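Local coordinates for protein ATP-dependent 6-phosphofructokinase subunit beta (Saccharomyces cerevisiae, PDB 3O8O) that catalyses the ATP-dependent phosphorylation of fructose 6-phosphate to fructose 1,6-bisphosphate, the first committing step of glycolysis, and binds the allosteric activator fructose 2,6-bisphosphate, at residues Phe497-His501 / Ile729-Tyr733; Phe494-Glu498 / Thr737-Met743; Leu503-Arg507 / Ile710-Ala714. All blocks are in the same frame, centred on the assembly; numbering follows the deposited sequence.

Interaction 1: residues Phe497-His501 / Ile729-Tyr733; sequences FESLH and IRQLY
Both segments are helical. Residues 497-501 lie within helix 494-504, and residues 729-733 form the first turn of helix 729-736. The two axes approach to 10.1 Å, with 123° between their N-to-C directions (signed crossing angle -123°). The backbones come nearest at His501 and Ile729, whose CA atoms are 5.8 Å apart. Ile729 fills the gap there. Ile729 CG1 lies 3.4 Å from His501 CA, and Ile729 CB lies 3.2 Å from Leu500 CD2. Ile729 CD1 sits over the Phe497 ring, 3.7 Å from the centroid, a CH-pi contact. Leu732 CB meets the edge of that ring at Phe497 CZ, 3.7 Å away. His501 and Tyr733, both with t chi1, stack face to face; their centroids are 3.5 Å apart and the planes 12° from parallel. The Phe497 and Tyr733 rings are also nearly parallel (18°) but slid apart, with centroids separated by 5.9 Å. Glu498, with chi1 t and chi2 p, swings its carboxylate round to accept a hydrogen bond from Tyr733: OH to OE1 is 2.7 Å. Phe497 and Leu500 also pack on Leu519 of strand 519-521. This is helix-helix packing through an aromatic cluster, inside the C-terminal regulatory domain.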
# COMPACT_ATOMS: atom_id res chain seq x y z
N PHE B 497 -14.76 26.87 -0.83
CA PHE B 497 -14.90 27.61 0.42
C PHE B 497 -13.63 28.44 0.46
O PHE B 497 -13.68 29.66 0.49
CB PHE B 497 -14.92 26.63 1.60
CG PHE B 497 -15.12 27.27 2.95
CD1 PHE B 497 -16.34 27.86 3.28
CD2 PHE B 497 -14.14 27.17 3.94
CE1 PHE B 497 -16.58 28.31 4.59
CE2 PHE B 497 -14.38 27.62 5.25
CZ PHE B 497 -15.60 28.19 5.57
N GLU B 498 -12.49 27.76 0.45
CA GLU B 498 -11.18 28.38 0.48
C GLU B 498 -11.11 29.51 -0.55
O GLU B 498 -10.51 30.56 -0.28
CB GLU B 498 -10.11 27.35 0.16
CG GLU B 498 -8.71 27.90 0.11
CD GLU B 498 -8.23 28.28 1.48
OE1 GLU B 498 -8.57 27.55 2.42
OE2 GLU B 498 -7.50 29.29 1.62
N SER B 499 -11.69 29.29 -1.72
CA SER B 499 -11.67 30.32 -2.74
C SER B 499 -12.29 31.59 -2.17
O SER B 499 -11.61 32.62 -2.02
CB SER B 499 -12.43 29.87 -3.98
OG SER B 499 -11.72 28.85 -4.65
N LEU B 500 -13.58 31.52 -1.85
CA LEU B 500 -14.30 32.64 -1.26
C LEU B 500 -13.37 33.34 -0.31
O LEU B 500 -13.06 34.52 -0.47
CB LEU B 500 -15.50 32.15 -0.46
CG LEU B 500 -16.30 33.27 0.19
CD1 LEU B 500 -16.85 34.14 -0.92
CD2 LEU B 500 -17.43 32.72 1.01
N HIS B 501 -12.90 32.58 0.68
CA HIS B 501 -12.00 33.13 1.67
C HIS B 501 -10.84 33.87 1.05
O HIS B 501 -10.54 34.98 1.46
CB HIS B 501 -11.48 32.04 2.57
CG HIS B 501 -10.26 32.43 3.32
ND1 HIS B 501 -8.99 32.17 2.85
CD2 HIS B 501 -10.10 33.09 4.48
CE1 HIS B 501 -8.10 32.66 3.70
NE2 HIS B 501 -8.75 33.22 4.70
N ILE B 729 -17.66 34.57 5.29
CA ILE B 729 -16.64 33.58 5.10
C ILE B 729 -15.65 33.83 6.23
O ILE B 729 -15.06 32.90 6.78
CB ILE B 729 -15.98 33.70 3.69
CG1 ILE B 729 -14.72 32.85 3.61
CG2 ILE B 729 -15.65 35.13 3.39
CD1 ILE B 729 -14.91 31.40 4.02
N ARG B 730 -15.51 35.10 6.61
CA ARG B 730 -14.59 35.46 7.69
C ARG B 730 -14.98 34.80 9.00
O ARG B 730 -14.13 34.23 9.71
CB ARG B 730 -14.55 36.98 7.85
CG ARG B 730 -13.41 37.67 7.10
N GLN B 731 -16.27 34.86 9.33
CA GLN B 731 -16.77 34.27 10.58
C GLN B 731 -16.46 32.76 10.62
O GLN B 731 -15.80 32.27 11.55
CB GLN B 731 -18.29 34.50 10.68
CG GLN B 731 -18.95 33.87 11.91
CD GLN B 731 -18.12 34.01 13.18
OE1 GLN B 731 -17.64 35.10 13.51
NE2 GLN B 731 -17.94 32.91 13.90
N LEU B 732 -16.91 32.07 9.57
CA LEU B 732 -16.73 30.63 9.39
C LEU B 732 -15.27 30.21 9.37
O LEU B 732 -14.82 29.41 10.19
CB LEU B 732 -17.41 30.20 8.09
CG LEU B 732 -18.91 29.89 8.05
CD1 LEU B 732 -19.66 30.74 9.06
CD2 LEU B 732 -19.46 30.12 6.65
N TYR B 733 -14.52 30.77 8.43
CA TYR B 733 -13.11 30.43 8.25
C TYR B 733 -12.26 30.67 9.48
O TYR B 733 -11.31 29.92 9.74
CB TYR B 733 -12.53 31.23 7.08
CG TYR B 733 -11.32 30.60 6.46
CD1 TYR B 733 -11.41 29.91 5.26
CD2 TYR B 733 -10.08 30.68 7.07
CE1 TYR B 733 -10.29 29.29 4.68
CE2 TYR B 733 -8.95 30.07 6.51
CZ TYR B 733 -9.07 29.38 5.32
OH TYR B 733 -7.96 28.78 4.76

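Interaction 2: residues Phe494-Glu498 / Thr737-Met743; sequences FEAFE and TEVSMRM. With FDP (2,6-di-O-phosphono-beta-D-fructofuranose), chain L.
One arginine here meets a helix and a bound phosphate at once. Arg742 has left-handed backbone angles (phi 43°, psi 50°), and its CA sits over the Phe494 ring, 3.5 Å from the centroid and 7° off the normal, a CH-pi contact. Its side chain (chi1 m, chi2 t, chi3 m) runs on to the ligand. Arg742 NH2 forms a salt bridge with Glu495 OE2 at 2.6 Å and a weak hydrogen bond to FDP O1P at 3.0 Å. Arg742 NH1 is modelled unusually close to the phosphate, 2.3 Å from FDP O3P.

Residues 494-498 are the first turn of helix 494-504. Residues 737-743 form a loop, turned back so that Glu738 N donates a hydrogen bond to Met743 O (3.0 Å). The nearest CA pairs are Phe494 with Arg742 (6.1 Å) and Glu498 with Val739 (8.6 Å). Phe494, with chi1 t, points into the loop. Thr737 CG2 lies at the ring edge, 3.6 Å from Phe494 CZ, and Val739 CA is 3.8 Å from the same CZ. Thr737 OG1 meets the edge of the next ring, 3.4 Å from Phe497 CE2.

Glu495 also bridges Arg465, another ligand residue. Ser525 and His660 of this chain, and Arg653 of the neighbouring alpha subunit, also hydrogen-bond FDP. This is the fructose 2,6-bisphosphate activator site, shared between the beta and alpha subunits.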
# COMPACT_ATOMS: atom_id res chain seq x y z
N PHE B 494 -15.15 22.31 -0.33
CA PHE B 494 -14.21 23.04 0.50
C PHE B 494 -13.17 23.84 -0.25
O PHE B 494 -12.59 24.76 0.32
CB PHE B 494 -13.48 22.13 1.47
CG PHE B 494 -12.93 22.86 2.67
CD1 PHE B 494 -13.76 23.17 3.75
CD2 PHE B 494 -11.60 23.24 2.72
CE1 PHE B 494 -13.25 23.87 4.88
CE2 PHE B 494 -11.07 23.93 3.85
CZ PHE B 494 -11.90 24.24 4.92
N GLU B 495 -12.90 23.49 -1.50
CA GLU B 495 -11.93 24.28 -2.23
C GLU B 495 -12.61 25.58 -2.57
O GLU B 495 -12.01 26.66 -2.52
CB GLU B 495 -11.50 23.56 -3.49
CG GLU B 495 -10.25 22.73 -3.31
CD GLU B 495 -10.33 21.80 -2.11
OE1 GLU B 495 -10.07 22.25 -0.96
OE2 GLU B 495 -10.65 20.61 -2.32
N ALA B 496 -13.88 25.48 -2.91
CA ALA B 496 -14.68 26.63 -3.26
C ALA B 496 -14.88 27.48 -2.00
O ALA B 496 -15.13 28.67 -2.08
CB ALA B 496 -16.01 26.16 -3.84
N PHE B 497 -14.76 26.87 -0.83
CA PHE B 497 -14.90 27.61 0.42
C PHE B 497 -13.63 28.44 0.46
O PHE B 497 -13.68 29.66 0.49
CB PHE B 497 -14.92 26.63 1.60
CG PHE B 497 -15.12 27.27 2.95
CD1 PHE B 497 -16.34 27.86 3.28
CD2 PHE B 497 -14.14 27.17 3.94
CE1 PHE B 497 -16.58 28.31 4.59
CE2 PHE B 497 -14.38 27.62 5.25
CZ PHE B 497 -15.60 28.19 5.57
N GLU B 498 -12.49 27.76 0.45
CA GLU B 498 -11.18 28.38 0.48
C GLU B 498 -11.11 29.51 -0.55
O GLU B 498 -10.51 30.56 -0.28
CB GLU B 498 -10.11 27.35 0.16
CG GLU B 498 -8.71 27.90 0.11
CD GLU B 498 -8.23 28.28 1.48
OE1 GLU B 498 -8.57 27.55 2.42
OE2 GLU B 498 -7.50 29.29 1.62
N THR B 737 -14.14 26.83 11.43
CA THR B 737 -13.55 25.88 10.52
C THR B 737 -12.30 25.23 11.07
O THR B 737 -11.56 25.83 11.83
CB THR B 737 -13.20 26.54 9.19
OG1 THR B 737 -14.40 27.06 8.60
CG2 THR B 737 -12.58 25.53 8.23
N GLU B 738 -12.10 23.98 10.69
CA GLU B 738 -10.93 23.21 11.07
C GLU B 738 -10.18 23.02 9.74
O GLU B 738 -9.80 21.93 9.36
CB GLU B 738 -11.37 21.89 11.67
CG GLU B 738 -10.24 20.93 11.98
CD GLU B 738 -9.20 21.53 12.90
OE1 GLU B 738 -9.57 21.83 14.07
OE2 GLU B 738 -8.03 21.70 12.46
N VAL B 739 -10.02 24.14 9.03
CA VAL B 739 -9.36 24.21 7.72
C VAL B 739 -8.25 23.17 7.48
O VAL B 739 -8.10 22.65 6.36
CB VAL B 739 -8.82 25.67 7.49
CG1 VAL B 739 -8.20 26.21 8.75
CG2 VAL B 739 -7.80 25.69 6.39
N SER B 740 -7.50 22.86 8.52
CA SER B 740 -6.42 21.90 8.42
C SER B 740 -6.91 20.57 7.87
O SER B 740 -6.16 19.87 7.21
CB SER B 740 -5.79 21.67 9.79
OG SER B 740 -5.01 20.49 9.78
N MET B 741 -8.17 20.25 8.16
CA MET B 741 -8.81 19.00 7.74
C MET B 741 -10.05 19.20 6.87
O MET B 741 -10.94 18.36 6.83
CB MET B 741 -9.23 18.20 8.96
CG MET B 741 -8.13 17.96 9.93
SD MET B 741 -8.66 16.69 11.04
CE MET B 741 -8.10 15.27 10.14
N ARG B 742 -10.10 20.32 6.17
CA ARG B 742 -11.21 20.65 5.28
C ARG B 742 -12.60 20.36 5.77
O ARG B 742 -13.38 19.74 5.07
CB ARG B 742 -11.04 19.98 3.91
CG ARG B 742 -9.77 20.35 3.17
CD ARG B 742 -9.96 20.11 1.70
NE ARG B 742 -10.69 18.87 1.55
CZ ARG B 742 -11.59 18.64 0.61
NH1 ARG B 742 -12.21 17.46 0.56
NH2 ARG B 742 -11.85 19.58 -0.28
N MET B 743 -12.93 20.81 6.97
CA MET B 743 -14.29 20.63 7.46
C MET B 743 -14.61 21.34 8.76
O MET B 743 -13.73 21.71 9.52
CB MET B 743 -14.63 19.17 7.56
CG MET B 743 -14.15 18.45 8.74
SD MET B 743 -14.91 16.86 8.38
CE MET B 743 -16.64 17.14 8.79
P1 FDP L . -14.36 16.26 -0.91
O1P FDP L . -14.00 17.68 -1.09
O2P FDP L . -15.94 16.08 -0.68
O3P FDP L . -13.65 15.63 0.39
O1 FDP L . -14.89 11.97 -1.00
C1 FDP L . -14.40 13.31 -0.90
C2 FDP L . -14.35 13.97 -2.28
O2 FDP L . -13.99 15.35 -2.19
C3 FDP L . -15.68 13.78 -3.00
O3 FDP L . -16.31 15.06 -3.13
C4 FDP L . -15.25 13.28 -4.38
O4 FDP L . -16.28 12.43 -4.89
C5 FDP L . -14.03 12.46 -3.99
O5 FDP L . -13.35 13.33 -3.09
C6 FDP L . -13.10 12.10 -5.15
O6 FDP L . -12.45 13.28 -5.64
P2 FDP L . -11.12 13.16 -6.55
O4P FDP L . -10.47 14.48 -6.74
O5P FDP L . -10.14 12.10 -5.84
O6P FDP L . -11.60 12.49 -7.93

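Interaction 3: residues Leu503-Arg507 / Ile710-Ala714; sequences LERAR and ISDTA
Each segment begins at the end of a helix and then leaves it. Helix 494-504 ends in residues 503-507, where a type I beta turn runs from Glu504 to Arg507, closed by Arg507 N to Glu504 O at 2.9 Å. Helix 708-711 ends in residues 710-714, and Asp712 is the first residue to leave helical angles. The nearest CA atoms are those of Glu504 and Ala714, 6.5 Å apart.

The CB of Arg507 points toward residues 710-714, and chi2 p with chi3 t carries the guanidinium to the helix end. Arg507 NH2 donates to Thr713 OG1 at 2.7 Å. Arg507 NH1 reaches Ile710 O at 3.3 Å, a weak bond. Both acceptors lie near the plane of the guanidinium, and Ala714 CB lies over one face, 4.3 Å from Arg507 NH2. The same arginine has further partners outside the two segments: NE donates to Phe513 O and NH2 also to Ile515 O.

Thr713 OG1 accepts from Arg507 and donates to Ile710 O at 2.5 Å. Ile710 O therefore accepts twice, from Thr713 OG1 and weakly from Arg507 NH1. Ala714 N is satisfied by Ser711 O at 2.8 Å, and Ser711 OG donates to Asp712 OD2 at 3.0 Å. Ala714 also hydrogen-bonds through its backbone to Ile729, and Thr713 to Met517.

Glu504 (chi1 t) packs by its stem: CG is 3.7 Å from Ala714 CB. Glu504 OE1 lies 4.0 Å from Ser711 CB.

This packing, away from the ligand sites, joins two helix ends of the regulatory domain, with Arg507 bonded to Thr713 just past the helix and weakly to the helix carbonyl of Ile710.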
# COMPACT_ATOMS: atom_id res chain seq x y z
N LEU B 503 -10.43 35.16 -2.15
CA LEU B 503 -10.86 36.37 -2.85
C LEU B 503 -11.18 37.50 -1.88
O LEU B 503 -10.76 38.62 -2.09
CB LEU B 503 -12.07 36.09 -3.74
CG LEU B 503 -11.86 35.10 -4.88
CD1 LEU B 503 -13.06 35.15 -5.81
CD2 LEU B 503 -10.62 35.44 -5.66
N GLU B 504 -11.90 37.18 -0.81
CA GLU B 504 -12.29 38.20 0.17
C GLU B 504 -11.10 38.85 0.86
O GLU B 504 -11.06 40.07 0.96
CB GLU B 504 -13.23 37.62 1.24
CG GLU B 504 -13.71 38.63 2.28
CD GLU B 504 -12.66 38.96 3.36
OE1 GLU B 504 -12.84 39.96 4.09
OE2 GLU B 504 -11.67 38.21 3.49
N ARG B 505 -10.14 38.08 1.35
CA ARG B 505 -9.03 38.75 2.00
C ARG B 505 -8.05 39.25 0.96
O ARG B 505 -6.93 39.65 1.26
CB ARG B 505 -8.39 37.90 3.12
CG ARG B 505 -7.48 36.77 2.80
CD ARG B 505 -6.08 37.14 2.37
NE ARG B 505 -5.15 36.25 3.03
CZ ARG B 505 -4.91 34.96 2.78
NH1 ARG B 505 -4.00 34.37 3.54
NH2 ARG B 505 -5.49 34.26 1.80
N ALA B 506 -8.51 39.25 -0.28
CA ALA B 506 -7.72 39.75 -1.39
C ALA B 506 -8.40 41.04 -1.81
O ALA B 506 -8.00 41.69 -2.78
CB ALA B 506 -7.73 38.75 -2.55
N ARG B 507 -9.45 41.38 -1.05
CA ARG B 507 -10.25 42.58 -1.28
C ARG B 507 -9.31 43.75 -1.45
O ARG B 507 -9.01 44.18 -2.55
CB ARG B 507 -11.18 42.84 -0.08
CG ARG B 507 -12.67 42.95 -0.41
CD ARG B 507 -13.24 41.63 -0.87
NE ARG B 507 -14.69 41.67 -0.99
CZ ARG B 507 -15.54 41.78 0.04
NH1 ARG B 507 -15.08 41.85 1.30
NH2 ARG B 507 -16.85 41.79 -0.20
N ILE B 710 -18.52 45.40 5.51
CA ILE B 710 -17.98 45.12 4.18
C ILE B 710 -17.58 43.65 4.02
O ILE B 710 -17.73 43.06 2.95
CB ILE B 710 -16.76 46.02 3.87
CG1 ILE B 710 -15.88 46.19 5.12
CG2 ILE B 710 -17.23 47.36 3.34
CD1 ILE B 710 -14.95 45.00 5.45
N SER B 711 -17.07 43.05 5.09
CA SER B 711 -16.70 41.67 5.01
C SER B 711 -18.00 40.87 4.79
O SER B 711 -18.07 40.02 3.89
CB SER B 711 -15.96 41.23 6.30
OG SER B 711 -16.83 40.70 7.29
N ASP B 712 -19.04 41.18 5.56
CA ASP B 712 -20.31 40.47 5.47
C ASP B 712 -21.00 40.47 4.11
O ASP B 712 -22.21 40.27 4.03
CB ASP B 712 -21.29 40.98 6.51
CG ASP B 712 -20.83 40.70 7.91
OD1 ASP B 712 -21.60 41.00 8.86
OD2 ASP B 712 -19.70 40.19 8.07
N THR B 713 -20.25 40.70 3.05
CA THR B 713 -20.86 40.65 1.73
C THR B 713 -20.24 39.45 1.03
O THR B 713 -20.55 39.15 -0.13
CB THR B 713 -20.61 41.94 0.93
OG1 THR B 713 -19.23 42.32 1.07
CG2 THR B 713 -21.50 43.06 1.43
N ALA B 714 -19.35 38.78 1.76
CA ALA B 714 -18.66 37.58 1.30
C ALA B 714 -19.10 36.48 2.25
O ALA B 714 -18.46 36.24 3.26
CB ALA B 714 -17.18 37.77 1.39

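In the fold
All three contacts use helix 494-504. Interaction 2 takes its first turn, interaction 1 its middle and interaction 3 its C-terminal end. Interactions 1 and 2 share Phe497 and Glu498 and touch through Leu732 O and Thr737 OG1. Interaction 1 touches interaction 3 through Ile729 N and Ala714 O. Interactions 2 and 3 do not touch; their centres are about 17 Å apart. Chemistry follows place. Interaction 1 is mostly apolar and aromatic and is partly buried. Interaction 2, also partly buried, adds a salt bridge between the helix start and the loop arginine that reaches the activator. Interaction 3 is a buried contact, yet its closest contacts are polar, through Arg507, at two helix ends.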